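Local coordinates for protein metazoan TIR-STING fusion (Crassostrea gigas, PDB 6WT6) that is of unknown function but joins a TIR domain to a STING ligand-binding domain in one chain and forms a dimer, at residues H32-Y37 / H82-V87; I191-D196 / P321-K326. All blocks are in the same frame, centred on the assembly; numbering follows the deposited sequence.

Contact 1 of 2, residues H32-Y37 / H82-V87; sequences HAFISY and HCSKNV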
ATOM      1  N   HIS A  32      24.452  13.983  -5.508  1.00 48.88           N
ATOM      2  CA  HIS A  32      23.777  14.029  -6.801  1.00 50.90           C
ATOM      3  C   HIS A  32      23.352  12.637  -7.252  1.00 51.48           C
ATOM      4  O   HIS A  32      22.280  12.473  -7.845  1.00 53.96           O
ATOM      5  CB  HIS A  32      24.680  14.672  -7.855  1.00 54.69           C
ATOM      6  CG  HIS A  32      24.879  16.144  -7.669  1.00 57.47           C
ATOM      7  ND1 HIS A  32      25.884  16.666  -6.883  1.00 59.35           N
ATOM      8  CD2 HIS A  32      24.201  17.205  -8.167  1.00 57.34           C
ATOM      9  CE1 HIS A  32      25.815  17.985  -6.904  1.00 59.01           C
ATOM     10  NE2 HIS A  32      24.804  18.338  -7.675  1.00 58.60           N
ATOM     11  N   ALA A  33      24.175  11.626  -6.989  1.00 48.62           N
ATOM     12  CA  ALA A  33      23.879  10.287  -7.473  1.00 47.24           C
ATOM     13  C   ALA A  33      24.415   9.241  -6.508  1.00 48.22           C
ATOM     14  O   ALA A  33      25.528   9.371  -5.990  1.00 51.64           O
ATOM     15  CB  ALA A  33      24.467  10.057  -8.870  1.00 46.89           C
ATOM     16  N   PHE A  34      23.610   8.213  -6.265  1.00 47.14           N
ATOM     17  CA  PHE A  34      24.057   7.007  -5.587  1.00 51.48           C
ATOM     18  C   PHE A  34      24.322   5.941  -6.638  1.00 50.86           C
ATOM     19  O   PHE A  34      23.452   5.647  -7.463  1.00 47.71           O
ATOM     20  CB  PHE A  34      23.020   6.506  -4.580  1.00 55.55           C
ATOM     21  CG  PHE A  34      23.351   5.163  -3.982  1.00 56.26           C
ATOM     22  CD1 PHE A  34      24.343   5.042  -3.021  1.00 60.24           C
ATOM     23  CD2 PHE A  34      22.667   4.023  -4.373  1.00 56.09           C
ATOM     24  CE1 PHE A  34      24.650   3.809  -2.466  1.00 59.14           C
ATOM     25  CE2 PHE A  34      22.969   2.786  -3.821  1.00 57.24           C
ATOM     26  CZ  PHE A  34      23.962   2.682  -2.866  1.00 58.28           C
ATOM     27  N   ILE A  35      25.523   5.379  -6.612  1.00 54.32           N
ATOM     28  CA  ILE A  35      25.917   4.332  -7.544  1.00 59.21           C
ATOM     29  C   ILE A  35      25.641   2.988  -6.878  1.00 62.01           C
ATOM     30  O   ILE A  35      26.350   2.582  -5.955  1.00 64.08           O
ATOM     31  CB  ILE A  35      27.386   4.476  -7.956  1.00 61.16           C
ATOM     32  CG1 ILE A  35      27.576   5.770  -8.746  1.00 61.41           C
ATOM     33  CG2 ILE A  35      27.840   3.277  -8.773  1.00 63.36           C
ATOM     34  CD1 ILE A  35      28.992   6.020  -9.183  1.00 62.66           C
ATOM     35  N   SER A  36      24.592   2.308  -7.338  1.00 62.11           N
ATOM     36  CA  SER A  36      24.219   0.992  -6.838  1.00 63.71           C
ATOM     37  C   SER A  36      24.846  -0.066  -7.737  1.00 58.97           C
ATOM     38  O   SER A  36      24.543  -0.131  -8.932  1.00 55.74           O
ATOM     39  CB  SER A  36      22.699   0.837  -6.796  1.00 72.69           C
ATOM     40  OG  SER A  36      22.324  -0.392  -6.203  1.00 82.21           O
ATOM     41  N   TYR A  37      25.716  -0.892  -7.159  1.00 56.64           N
ATOM     42  CA  TYR A  37      26.443  -1.895  -7.920  1.00 59.37           C
ATOM     43  C   TYR A  37      26.556  -3.168  -7.097  1.00 58.06           C
ATOM     44  O   TYR A  37      26.459  -3.149  -5.868  1.00 53.57           O
ATOM     45  CB  TYR A  37      27.837  -1.394  -8.321  1.00 61.91           C
ATOM     46  CG  TYR A  37      28.745  -1.095  -7.145  1.00 65.21           C
ATOM     47  CD1 TYR A  37      28.616   0.088  -6.424  1.00 62.18           C
ATOM     48  CD2 TYR A  37      29.737  -1.987  -6.763  1.00 56.80           C
ATOM     49  CE1 TYR A  37      29.445   0.365  -5.350  1.00 61.09           C
ATOM     50  CE2 TYR A  37      30.569  -1.718  -5.697  1.00 58.47           C
ATOM     51  CZ  TYR A  37      30.421  -0.545  -4.992  1.00 60.71           C
ATOM     52  OH  TYR A  37      31.252  -0.277  -3.929  1.00 63.86           O
ATOM     53  N   HIS A  82      17.921   7.781   0.009  1.00 39.94           N
ATOM     54  CA  HIS A  82      17.068   8.902   0.398  1.00 39.84           C
ATOM     55  C   HIS A  82      17.763  10.239   0.176  1.00 41.68           C
ATOM     56  O   HIS A  82      17.112  11.226  -0.185  1.00 36.56           O
ATOM     57  CB  HIS A  82      16.648   8.756   1.861  1.00 37.46           C
ATOM     58  CG  HIS A  82      15.729   9.840   2.336  1.00 36.90           C
ATOM     59  ND1 HIS A  82      14.633  10.255   1.610  1.00 34.64           N
ATOM     60  CD2 HIS A  82      15.743  10.595   3.461  1.00 37.64           C
ATOM     61  CE1 HIS A  82      14.011  11.217   2.269  1.00 33.22           C
ATOM     62  NE2 HIS A  82      14.663  11.441   3.394  1.00 34.80           N
ATOM     63  N   CYS A  83      19.079  10.287   0.376  1.00 43.51           N
ATOM     64  CA  CYS A  83      19.854  11.509   0.231  1.00 41.57           C
ATOM     65  C   CYS A  83      20.445  11.681  -1.159  1.00 44.09           C
ATOM     66  O   CYS A  83      21.209  12.624  -1.379  1.00 48.02           O
ATOM     67  CB  CYS A  83      20.984  11.538   1.263  1.00 44.27           C
ATOM     68  SG  CYS A  83      20.429  11.376   2.973  1.00 45.91           S
ATOM     69  N   SER A  84      20.126  10.799  -2.097  1.00 44.06           N
ATOM     70  CA  SER A  84      20.649  10.891  -3.451  1.00 49.92           C
ATOM     71  C   SER A  84      19.548  11.351  -4.396  1.00 49.26           C
ATOM     72  O   SER A  84      18.469  10.750  -4.449  1.00 45.93           O
ATOM     73  CB  SER A  84      21.229   9.555  -3.917  1.00 51.41           C
ATOM     74  OG  SER A  84      22.470   9.295  -3.280  1.00 56.20           O
ATOM     75  N   LYS A  85      19.829  12.429  -5.128  1.00 50.99           N
ATOM     76  CA  LYS A  85      18.887  12.936  -6.118  1.00 50.98           C
ATOM     77  C   LYS A  85      18.579  11.877  -7.172  1.00 48.07           C
ATOM     78  O   LYS A  85      17.411  11.579  -7.449  1.00 46.38           O
ATOM     79  CB  LYS A  85      19.461  14.203  -6.748  1.00 55.18           C
ATOM     80  CG  LYS A  85      18.763  14.695  -7.991  1.00 54.67           C
ATOM     81  CD  LYS A  85      19.735  15.534  -8.801  1.00 59.34           C
ATOM     82  CE  LYS A  85      19.047  16.280  -9.916  1.00 60.55           C
ATOM     83  NZ  LYS A  85      18.260  17.413  -9.374  1.00 63.74           N
ATOM     84  N   ASN A  86      19.615  11.283  -7.754  1.00 46.89           N
ATOM     85  CA  ASN A  86      19.462  10.196  -8.705  1.00 48.99           C
ATOM     86  C   ASN A  86      20.113   8.930  -8.157  1.00 49.48           C
ATOM     87  O   ASN A  86      21.002   8.979  -7.303  1.00 51.48           O
ATOM     88  CB  ASN A  86      20.071  10.557 -10.070  1.00 52.12           C
ATOM     89  CG  ASN A  86      19.290  11.651 -10.790  1.00 52.08           C
ATOM     90  OD1 ASN A  86      19.505  12.841 -10.558  1.00 54.00           O
ATOM     91  ND2 ASN A  86      18.389  11.249 -11.677  1.00 50.05           N
ATOM     92  N   VAL A  87      19.646   7.784  -8.646  1.00 44.83           N
ATOM     93  CA  VAL A  87      20.242   6.487  -8.342  1.00 45.11           C
ATOM     94  C   VAL A  87      20.684   5.864  -9.658  1.00 46.31           C
ATOM     95  O   VAL A  87      19.861   5.655 -10.560  1.00 44.38           O
ATOM     96  CB  VAL A  87      19.267   5.558  -7.597  1.00 40.75           C
ATOM     97  CG1 VAL A  87      19.859   4.164  -7.465  1.00 40.87           C
ATOM     98  CG2 VAL A  87      18.943   6.124  -6.227  1.00 39.48           C
TER
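Two backbone hydrogen bonds join 32-37 to 82-87 in the parallel sheet of the TIR domain, where strand 31-36 lies between 84-91 and 60-62. Asn-86 N gives its hydrogen to His-32 O at 2.9 Å, approaching from above the carbonyl plane, and Phe-34 N gives its own to Asn-86 O, also at 2.9 Å but within the carbonyl plane and nearly straight (161°). Asn-86 thus donates to the residue before Ala-33 and accepts from the residue after it, the signature of a parallel bridge. Asn-86 O also receives a CA-H...O contact from Ala-33 CA at 3.2 Å, so two donors converge on this oxygen. The Asn-86 side-chain amide and the His-32 imidazole are engaged elsewhere, Asn-86 ND2 with Cys-119 O, His-32 ND1 with Thr-59 N and His-32 NE2 with Pro-23 O.

Outside the bonded pairs, Ser-84 OG approaches Phe-34 CB to 3.1 Å. It also comes near Phe-34 N, but the poor angle rules out a bond. Phe-34 CG stands anti to the backbone N (chi1 172°). Helix 74-82 adjoins this side: Ala-80 O accepts a hydrogen bond from Ser-84 OG, the Phe-34 side chain packs on Ala-80 and Ile-81, and Val-87 also touches Ile-81. Val-87 points the same way alongside Phe-34, and its CG1 meets the ring edge near the ring plane, 4.2 Å from Phe-34 CD2.

Contact 2 of 2, residues I191-D196 / P321-K326; sequences ILPDLD and PECSKK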
ATOM      1  N   ILE A 191     -10.823  -9.912  14.363  1.00 25.65           N
ATOM      2  CA  ILE A 191     -12.162  -9.827  14.937  1.00 21.76           C
ATOM      3  C   ILE A 191     -13.194 -10.635  14.152  1.00 23.19           C
ATOM      4  O   ILE A 191     -14.124 -11.193  14.744  1.00 27.45           O
ATOM      5  CB  ILE A 191     -12.594  -8.352  15.072  1.00 30.11           C
ATOM      6  CG1 ILE A 191     -12.588  -7.644  13.717  1.00 30.34           C
ATOM      7  CG2 ILE A 191     -11.678  -7.616  16.045  1.00 30.55           C
ATOM      8  CD1 ILE A 191     -13.961  -7.265  13.230  1.00 36.70           C
ATOM      9  N   LEU A 192     -13.038 -10.724  12.828  1.00 20.77           N
ATOM     10  CA  LEU A 192     -14.064 -11.371  12.007  1.00 22.10           C
ATOM     11  C   LEU A 192     -14.259 -12.864  12.279  1.00 30.42           C
ATOM     12  O   LEU A 192     -15.423 -13.304  12.299  1.00 27.85           O
ATOM     13  CB  LEU A 192     -13.770 -11.156  10.515  1.00 17.13           C
ATOM     14  CG  LEU A 192     -13.984  -9.773   9.878  1.00 19.87           C
ATOM     15  CD1 LEU A 192     -13.965  -9.870   8.353  1.00 16.91           C
ATOM     16  CD2 LEU A 192     -15.275  -9.105  10.358  1.00 17.71           C
ATOM     17  N   PRO A 193     -13.210 -13.692  12.467  1.00 33.64           N
ATOM     18  CA  PRO A 193     -13.429 -15.152  12.521  1.00 33.41           C
ATOM     19  C   PRO A 193     -14.501 -15.616  13.494  1.00 33.55           C
ATOM     20  O   PRO A 193     -15.244 -16.549  13.167  1.00 35.10           O
ATOM     21  CB  PRO A 193     -12.046 -15.689  12.914  1.00 36.31           C
ATOM     22  CG  PRO A 193     -11.109 -14.718  12.323  1.00 36.16           C
ATOM     23  CD  PRO A 193     -11.768 -13.374  12.478  1.00 33.74           C
ATOM     24  N   ASP A 194     -14.619 -15.001  14.669  1.00 33.10           N
ATOM     25  CA  ASP A 194     -15.640 -15.396  15.632  1.00 34.28           C
ATOM     26  C   ASP A 194     -16.695 -14.319  15.865  1.00 36.11           C
ATOM     27  O   ASP A 194     -17.505 -14.452  16.788  1.00 42.25           O
ATOM     28  CB  ASP A 194     -14.993 -15.794  16.962  1.00 32.39           C
ATOM     29  CG  ASP A 194     -14.392 -17.193  16.926  1.00 37.43           C
ATOM     30  OD1 ASP A 194     -14.796 -17.994  16.053  1.00 38.21           O
ATOM     31  OD2 ASP A 194     -13.523 -17.495  17.774  1.00 37.34           O
ATOM     32  N   LEU A 195     -16.723 -13.268  15.041  1.00 34.64           N
ATOM     33  CA  LEU A 195     -17.663 -12.172  15.271  1.00 30.03           C
ATOM     34  C   LEU A 195     -19.110 -12.620  15.088  1.00 30.48           C
ATOM     35  O   LEU A 195     -19.997 -12.175  15.827  1.00 28.77           O
ATOM     36  CB  LEU A 195     -17.332 -11.001  14.344  1.00 27.24           C
ATOM     37  CG  LEU A 195     -18.179  -9.727  14.393  1.00 31.71           C
ATOM     38  CD1 LEU A 195     -17.296  -8.512  14.167  1.00 31.54           C
ATOM     39  CD2 LEU A 195     -19.270  -9.774  13.336  1.00 34.96           C
ATOM     40  N   ASP A 196     -19.369 -13.504  14.114  1.00 28.46           N
ATOM     41  CA  ASP A 196     -20.730 -13.985  13.893  1.00 29.07           C
ATOM     42  C   ASP A 196     -21.300 -14.663  15.135  1.00 36.29           C
ATOM     43  O   ASP A 196     -22.507 -14.576  15.391  1.00 38.30           O
ATOM     44  CB  ASP A 196     -20.767 -14.943  12.701  1.00 28.77           C
ATOM     45  CG  ASP A 196     -19.954 -16.211  12.936  1.00 40.03           C
ATOM     46  OD1 ASP A 196     -18.954 -16.162  13.686  1.00 37.21           O
ATOM     47  OD2 ASP A 196     -20.320 -17.261  12.362  1.00 40.80           O
ATOM     48  N   PRO A 321     -11.305 -18.647   4.523  1.00 29.16           N
ATOM     49  CA  PRO A 321     -12.632 -19.236   4.776  1.00 30.26           C
ATOM     50  C   PRO A 321     -13.261 -18.815   6.095  1.00 28.57           C
ATOM     51  O   PRO A 321     -14.493 -18.812   6.200  1.00 30.85           O
ATOM     52  CB  PRO A 321     -12.358 -20.748   4.737  1.00 30.38           C
ATOM     53  CG  PRO A 321     -11.084 -20.881   3.944  1.00 29.14           C
ATOM     54  CD  PRO A 321     -10.273 -19.678   4.321  1.00 26.08           C
ATOM     55  N   GLU A 322     -12.467 -18.465   7.103  1.00 30.08           N
ATOM     56  CA  GLU A 322     -13.009 -18.028   8.383  1.00 29.89           C
ATOM     57  C   GLU A 322     -13.300 -16.531   8.426  1.00 29.53           C
ATOM     58  O   GLU A 322     -13.795 -16.044   9.448  1.00 36.64           O
ATOM     59  CB  GLU A 322     -12.050 -18.408   9.528  1.00 29.87           C
ATOM     60  CG  GLU A 322     -10.675 -17.756   9.465  1.00 30.32           C
ATOM     61  CD  GLU A 322      -9.867 -17.958  10.739  1.00 35.53           C
ATOM     62  OE1 GLU A 322     -10.290 -18.757  11.601  1.00 36.31           O
ATOM     63  OE2 GLU A 322      -8.808 -17.312  10.884  1.00 37.38           O
ATOM     64  N   CYS A 323     -13.016 -15.793   7.351  1.00 25.18           N
ATOM     65  CA  CYS A 323     -13.333 -14.372   7.273  1.00 24.37           C
ATOM     66  C   CYS A 323     -14.366 -14.027   6.213  1.00 30.80           C
ATOM     67  O   CYS A 323     -15.082 -13.035   6.375  1.00 34.39           O
ATOM     68  CB  CYS A 323     -12.068 -13.539   7.002  1.00 19.78           C
ATOM     69  SG  CYS A 323     -11.014 -13.270   8.444  1.00 25.03           S
ATOM     70  N   SER A 324     -14.458 -14.797   5.132  1.00 35.12           N
ATOM     71  CA  SER A 324     -15.477 -14.527   4.130  1.00 39.74           C
ATOM     72  C   SER A 324     -16.862 -14.799   4.705  1.00 41.62           C
ATOM     73  O   SER A 324     -17.037 -15.640   5.591  1.00 39.18           O
ATOM     74  CB  SER A 324     -15.243 -15.374   2.881  1.00 41.63           C
ATOM     75  OG  SER A 324     -15.320 -16.751   3.182  1.00 43.78           O
ATOM     76  N   LYS A 325     -17.847 -14.057   4.204  1.00 43.72           N
ATOM     77  CA  LYS A 325     -19.221 -14.078   4.695  1.00 45.98           C
ATOM     78  C   LYS A 325     -19.335 -13.635   6.151  1.00 40.77           C
ATOM     79  O   LYS A 325     -20.370 -13.869   6.784  1.00 46.63           O
ATOM     80  CB  LYS A 325     -19.866 -15.463   4.519  1.00 50.29           C
ATOM     81  CG  LYS A 325     -19.918 -15.964   3.082  1.00 52.65           C
ATOM     82  CD  LYS A 325     -20.537 -17.357   3.003  1.00 55.96           C
ATOM     83  CE  LYS A 325     -19.737 -18.381   3.815  1.00 57.91           C
ATOM     84  NZ  LYS A 325     -20.264 -19.772   3.661  1.00 59.99           N
ATOM     85  N   LYS A 326     -18.299 -13.005   6.706  1.00 31.41           N
ATOM     86  CA  LYS A 326     -18.374 -12.471   8.059  1.00 30.19           C
ATOM     87  C   LYS A 326     -18.594 -10.964   8.088  1.00 29.66           C
ATOM     88  O   LYS A 326     -19.000 -10.430   9.125  1.00 28.65           O
ATOM     89  CB  LYS A 326     -17.102 -12.814   8.848  1.00 26.94           C
ATOM     90  CG  LYS A 326     -16.892 -14.311   9.088  1.00 31.03           C
ATOM     91  CD  LYS A 326     -17.896 -14.876  10.092  1.00 29.91           C
ATOM     92  CE  LYS A 326     -17.789 -16.394  10.215  1.00 28.56           C
ATOM     93  NZ  LYS A 326     -16.410 -16.838  10.548  1.00 27.83           N
TER
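In the STING ligand-binding domain, the loop between helix 299-319 and strand 327-332 packs against a kink in the long helix 176-204. The kink coincides with Pro-193, whose ring nitrogen has no hydrogen to give to the preceding turn; the N of Asp-194 also lacks that bond. Lys-326 NZ donates to Pro-193 O, the carbonyl of the kink proline itself, at 2.9 Å and from above the carbonyl plane. Lys-326 NZ also donates to Glu-322 O at 2.9 Å, again from above the plane, so one nitrogen bridges helix and loop. Bends at chi2 (-71°) and chi4 (55°) fold the lysine back to its own loop while Lys-326 CD passes Leu-192 O at 3.7 Å.

The Asp-196 carboxylate crosses the lysine chain obliquely, Asp-196 OD2 lying 3.4 Å from Lys-326 CE. Asp-196 OD1 is 4.1 Å from Lys-326 NZ, beyond a salt bridge; OD2 instead pairs with Arg-200. Beside the polar bridge, Cys-323 SG rests on Leu-192 CB at 4.0 Å and also meets Pro-193 CD. Glu-322 lays its carboxylate obliquely across Pro-193 CB and CG, and its OE2 forms a salt bridge with Lys-189. Pro-193 CA contributes a CA-H...O contact to Glu-322 O at 3.2 Å. Across this interface, Lys-326 NZ links Pro-193 O to Glu-322 O just ahead of the turn, joining a proline-kinked helix to a type II beta turn, Cys-323 to Lys-326.

Overall arrangement
Contacts 1 and 2 belong to different halves of the fusion, the TIR domain and the STING ligand-binding domain, and lie on opposite sides of the chain's centre, each centre about 24 Å from it. Their centres are about 46 Å apart and their nearest atoms about 35 Å, so neither touches the other. They follow in series along the chain: 32-37 / 82-87 closes before 191-196 / 321-326 opens. Contact 1 is buried beta-sheet pairing, whereas contact 2 is a partly buried junction of helix and loop. The second subunit reaches contact 1 at His-82, whose NE2 is hydrogen-bonded to Asp-318 OD2 of that subunit, near the end of the helix leading into its 321-326 loop.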